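Side-chain contact in putative D-lactate dehydrogenase (Chlamydomonas reinhardtii, PDB 4ZGS), which probably reduces pyruvate to D-lactate with NADH in the fermentation of the algal chloroplast, as a member of the D-2-hydroxyacid dehydrogenase family: residues Thr155-Arg160 against Ser169-Val174. Residues are numbered along the deposited sequence; the frame is centred on the assembly and turned at random.
Sequences TDAYIR and SGLVGV
Arg160 reaches from its helix to the backbone of the following loop, where both terminal nitrogens of its guanidinium converge on a single carbonyl oxygen. The bond from Arg160 NH1 to Ser169 O is short at 2.5 Å and bent, with 137° at the hydrogen; it arrives in the carbonyl plane, while the oxygen lies 20° out of the guanidinium plane. A second bond, from Arg160 NH2 to the same Ser169 O at 2.9 Å, is weak. A long cationic side chain suits this task, spanning the gap and offering several N-H groups to the carbonyl of a buried residue. Its chi1 of -62° sets CG anti to the carbonyl carbon, and the extended chain beyond it carries the guanidinium out from the helix.

Between loop and helix, Leu171 CG lies 3.8 Å above the plane of the Arg160 guanidinium, displaced to the side of the group's centre, and Leu171 CD2 is 3.7 Å from Arg160 NE, the two side chains running antiparallel. The same CD2 lies 3.9 Å from Asp156 CB and 4.1 Å from Ala157 CB; the small alanine lets the branched leucine come close to the helix. Cut back to an alanine, Arg160 would probably leave Ser169 O without its two guanidinium donors and Leu171 without the flat group it packs on.

The peptide between Ser169 and Gly170 is modelled cis, and Gly170, with no side chain, brings no bulk beside the guanidinium. Ser169 OG is hydrogen-bonded to Tyr45 N of a second subunit, and Arg160 packs on Thr306 of a third, so the contact borders subunit interfaces. Within the chain it ties helix 154-163 to the loop that leads into strand 180-184, in the parallel sheet of the Rossmann-type NAD-binding domain.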
ATOM      1  N   THR A 155     -10.747   1.169  -4.325  1.00 44.61           N
ATOM      2  CA  THR A 155      -9.490   0.833  -3.627  1.00 46.25           C
ATOM      3  C   THR A 155      -8.302   0.774  -4.610  1.00 47.55           C
ATOM      4  O   THR A 155      -7.283   1.424  -4.382  1.00 45.64           O
ATOM      5  CB  THR A 155      -9.577  -0.495  -2.821  1.00 37.68           C
ATOM      6  OG1 THR A 155      -9.762  -1.620  -3.694  1.00 37.62           O
ATOM      7  CG2 THR A 155     -10.723  -0.422  -1.764  1.00 31.28           C
ATOM      8  N   ASP A 156      -8.448   0.057  -5.719  1.00 46.34           N
ATOM      9  CA  ASP A 156      -7.461   0.131  -6.799  1.00 38.67           C
ATOM     10  C   ASP A 156      -7.132   1.583  -7.164  1.00 40.74           C
ATOM     11  O   ASP A 156      -5.962   1.941  -7.282  1.00 44.00           O
ATOM     12  CB  ASP A 156      -7.942  -0.601  -8.056  1.00 44.31           C
ATOM     13  CG  ASP A 156      -8.063  -2.104  -7.863  1.00 64.74           C
ATOM     14  OD1 ASP A 156      -7.824  -2.593  -6.730  1.00 77.08           O
ATOM     15  OD2 ASP A 156      -8.422  -2.793  -8.849  1.00 70.11           O
ATOM     16  N   ALA A 157      -8.152   2.421  -7.362  1.00 36.87           N
ATOM     17  CA  ALA A 157      -7.895   3.770  -7.850  1.00 34.66           C
ATOM     18  C   ALA A 157      -7.069   4.582  -6.885  1.00 40.86           C
ATOM     19  O   ALA A 157      -6.132   5.274  -7.276  1.00 47.96           O
ATOM     20  CB  ALA A 157      -9.183   4.474  -8.126  1.00 33.92           C
ATOM     21  N   TYR A 158      -7.429   4.487  -5.616  1.00 47.14           N
ATOM     22  CA  TYR A 158      -6.759   5.222  -4.563  1.00 42.48           C
ATOM     23  C   TYR A 158      -5.270   4.871  -4.551  1.00 37.19           C
ATOM     24  O   TYR A 158      -4.421   5.766  -4.477  1.00 41.98           O
ATOM     25  CB  TYR A 158      -7.420   4.936  -3.212  1.00 46.02           C
ATOM     26  CG  TYR A 158      -6.725   5.593  -2.050  1.00 46.10           C
ATOM     27  CD1 TYR A 158      -6.785   6.977  -1.869  1.00 45.92           C
ATOM     28  CD2 TYR A 158      -6.011   4.839  -1.134  1.00 42.54           C
ATOM     29  CE1 TYR A 158      -6.129   7.593  -0.815  1.00 45.47           C
ATOM     30  CE2 TYR A 158      -5.374   5.450  -0.071  1.00 46.15           C
ATOM     31  CZ  TYR A 158      -5.433   6.823   0.074  1.00 47.16           C
ATOM     32  OH  TYR A 158      -4.789   7.415   1.131  1.00 61.14           O
ATOM     33  N   ILE A 159      -4.957   3.580  -4.631  1.00 34.74           N
ATOM     34  CA  ILE A 159      -3.563   3.113  -4.512  1.00 39.20           C
ATOM     35  C   ILE A 159      -2.661   3.557  -5.661  1.00 46.15           C
ATOM     36  O   ILE A 159      -1.524   4.019  -5.460  1.00 44.36           O
ATOM     37  CB  ILE A 159      -3.492   1.580  -4.409  1.00 42.83           C
ATOM     38  CG1 ILE A 159      -4.080   1.134  -3.061  1.00 46.15           C
ATOM     39  CG2 ILE A 159      -2.030   1.108  -4.560  1.00 34.70           C
ATOM     40  CD1 ILE A 159      -4.345  -0.352  -2.941  1.00 48.28           C
ATOM     41  N   ARG A 160      -3.179   3.391  -6.869  1.00 49.88           N
ATOM     42  CA  ARG A 160      -2.511   3.844  -8.076  1.00 41.88           C
ATOM     43  C   ARG A 160      -2.284   5.333  -8.033  1.00 47.91           C
ATOM     44  O   ARG A 160      -1.195   5.790  -8.373  1.00 49.35           O
ATOM     45  CB  ARG A 160      -3.332   3.548  -9.284  1.00 37.94           C
ATOM     46  CG  ARG A 160      -3.613   2.124  -9.575  1.00 40.01           C
ATOM     47  CD  ARG A 160      -4.636   2.222 -10.696  1.00 42.78           C
ATOM     48  NE  ARG A 160      -4.888   0.976 -11.363  1.00 37.00           N
ATOM     49  CZ  ARG A 160      -5.041   0.895 -12.660  1.00 40.47           C
ATOM     50  NH1 ARG A 160      -4.923   1.993 -13.418  1.00 36.23           N
ATOM     51  NH2 ARG A 160      -5.285  -0.288 -13.181  1.00 45.97           N
ATOM     52  N   SER A 169      -7.185   2.355 -17.473  1.00 39.94           N
ATOM     53  CA  SER A 169      -7.377   0.902 -17.498  1.00 48.58           C
ATOM     54  C   SER A 169      -6.901   0.455 -16.128  1.00 54.03           C
ATOM     55  O   SER A 169      -6.149   1.217 -15.502  1.00 62.73           O
ATOM     56  CB  SER A 169      -6.565   0.254 -18.623  1.00 61.86           C
ATOM     57  OG  SER A 169      -6.474   1.070 -19.791  1.00 66.09           O
ATOM     58  N   GLY A 170      -7.338  -0.653 -15.532  1.00 52.61           N
ATOM     59  CA  GLY A 170      -8.507  -1.474 -15.724  1.00 51.44           C
ATOM     60  C   GLY A 170      -9.480  -1.009 -14.618  1.00 56.35           C
ATOM     61  O   GLY A 170     -10.031  -1.821 -13.860  1.00 55.45           O
ATOM     62  N   LEU A 171      -9.559   0.312 -14.433  1.00 50.75           N
ATOM     63  CA  LEU A 171     -10.484   0.961 -13.491  1.00 42.04           C
ATOM     64  C   LEU A 171     -11.941   1.169 -13.988  1.00 39.24           C
ATOM     65  O   LEU A 171     -12.738   1.809 -13.328  1.00 41.03           O
ATOM     66  CB  LEU A 171      -9.934   2.336 -13.101  1.00 37.31           C
ATOM     67  CG  LEU A 171      -8.574   2.517 -12.430  1.00 37.75           C
ATOM     68  CD1 LEU A 171      -8.318   3.999 -12.153  1.00 36.55           C
ATOM     69  CD2 LEU A 171      -8.545   1.735 -11.138  1.00 29.88           C
ATOM     70  N   VAL A 172     -12.291   0.675 -15.157  1.00 46.83           N
ATOM     71  CA  VAL A 172     -13.617   0.940 -15.675  1.00 42.60           C
ATOM     72  C   VAL A 172     -14.727   0.366 -14.794  1.00 48.90           C
ATOM     73  O   VAL A 172     -14.759  -0.830 -14.511  1.00 48.00           O
ATOM     74  CB  VAL A 172     -13.792   0.377 -17.061  1.00 41.16           C
ATOM     75  CG1 VAL A 172     -15.227   0.565 -17.514  1.00 47.24           C
ATOM     76  CG2 VAL A 172     -12.794   1.036 -18.030  1.00 46.20           C
ATOM     77  N   GLY A 173     -15.668   1.227 -14.399  1.00 56.21           N
ATOM     78  CA  GLY A 173     -16.728   0.816 -13.501  1.00 50.19           C
ATOM     79  C   GLY A 173     -18.038   0.490 -14.163  1.00 48.09           C
ATOM     80  O   GLY A 173     -18.105   0.216 -15.364  1.00 53.11           O
ATOM     81  N   VAL A 174     -19.093   0.536 -13.359  1.00 54.74           N
ATOM     82  CA  VAL A 174     -20.435   0.161 -13.788  1.00 56.26           C
ATOM     83  C   VAL A 174     -21.501   1.031 -13.107  1.00 57.22           C
ATOM     84  O   VAL A 174     -21.331   1.406 -11.943  1.00 58.31           O
ATOM     85  CB  VAL A 174     -20.681  -1.322 -13.484  1.00 55.28           C
ATOM     86  CG1 VAL A 174     -22.121  -1.563 -13.140  1.00 60.90           C
ATOM     87  CG2 VAL A 174     -20.259  -2.164 -14.668  1.00 54.80           C
TER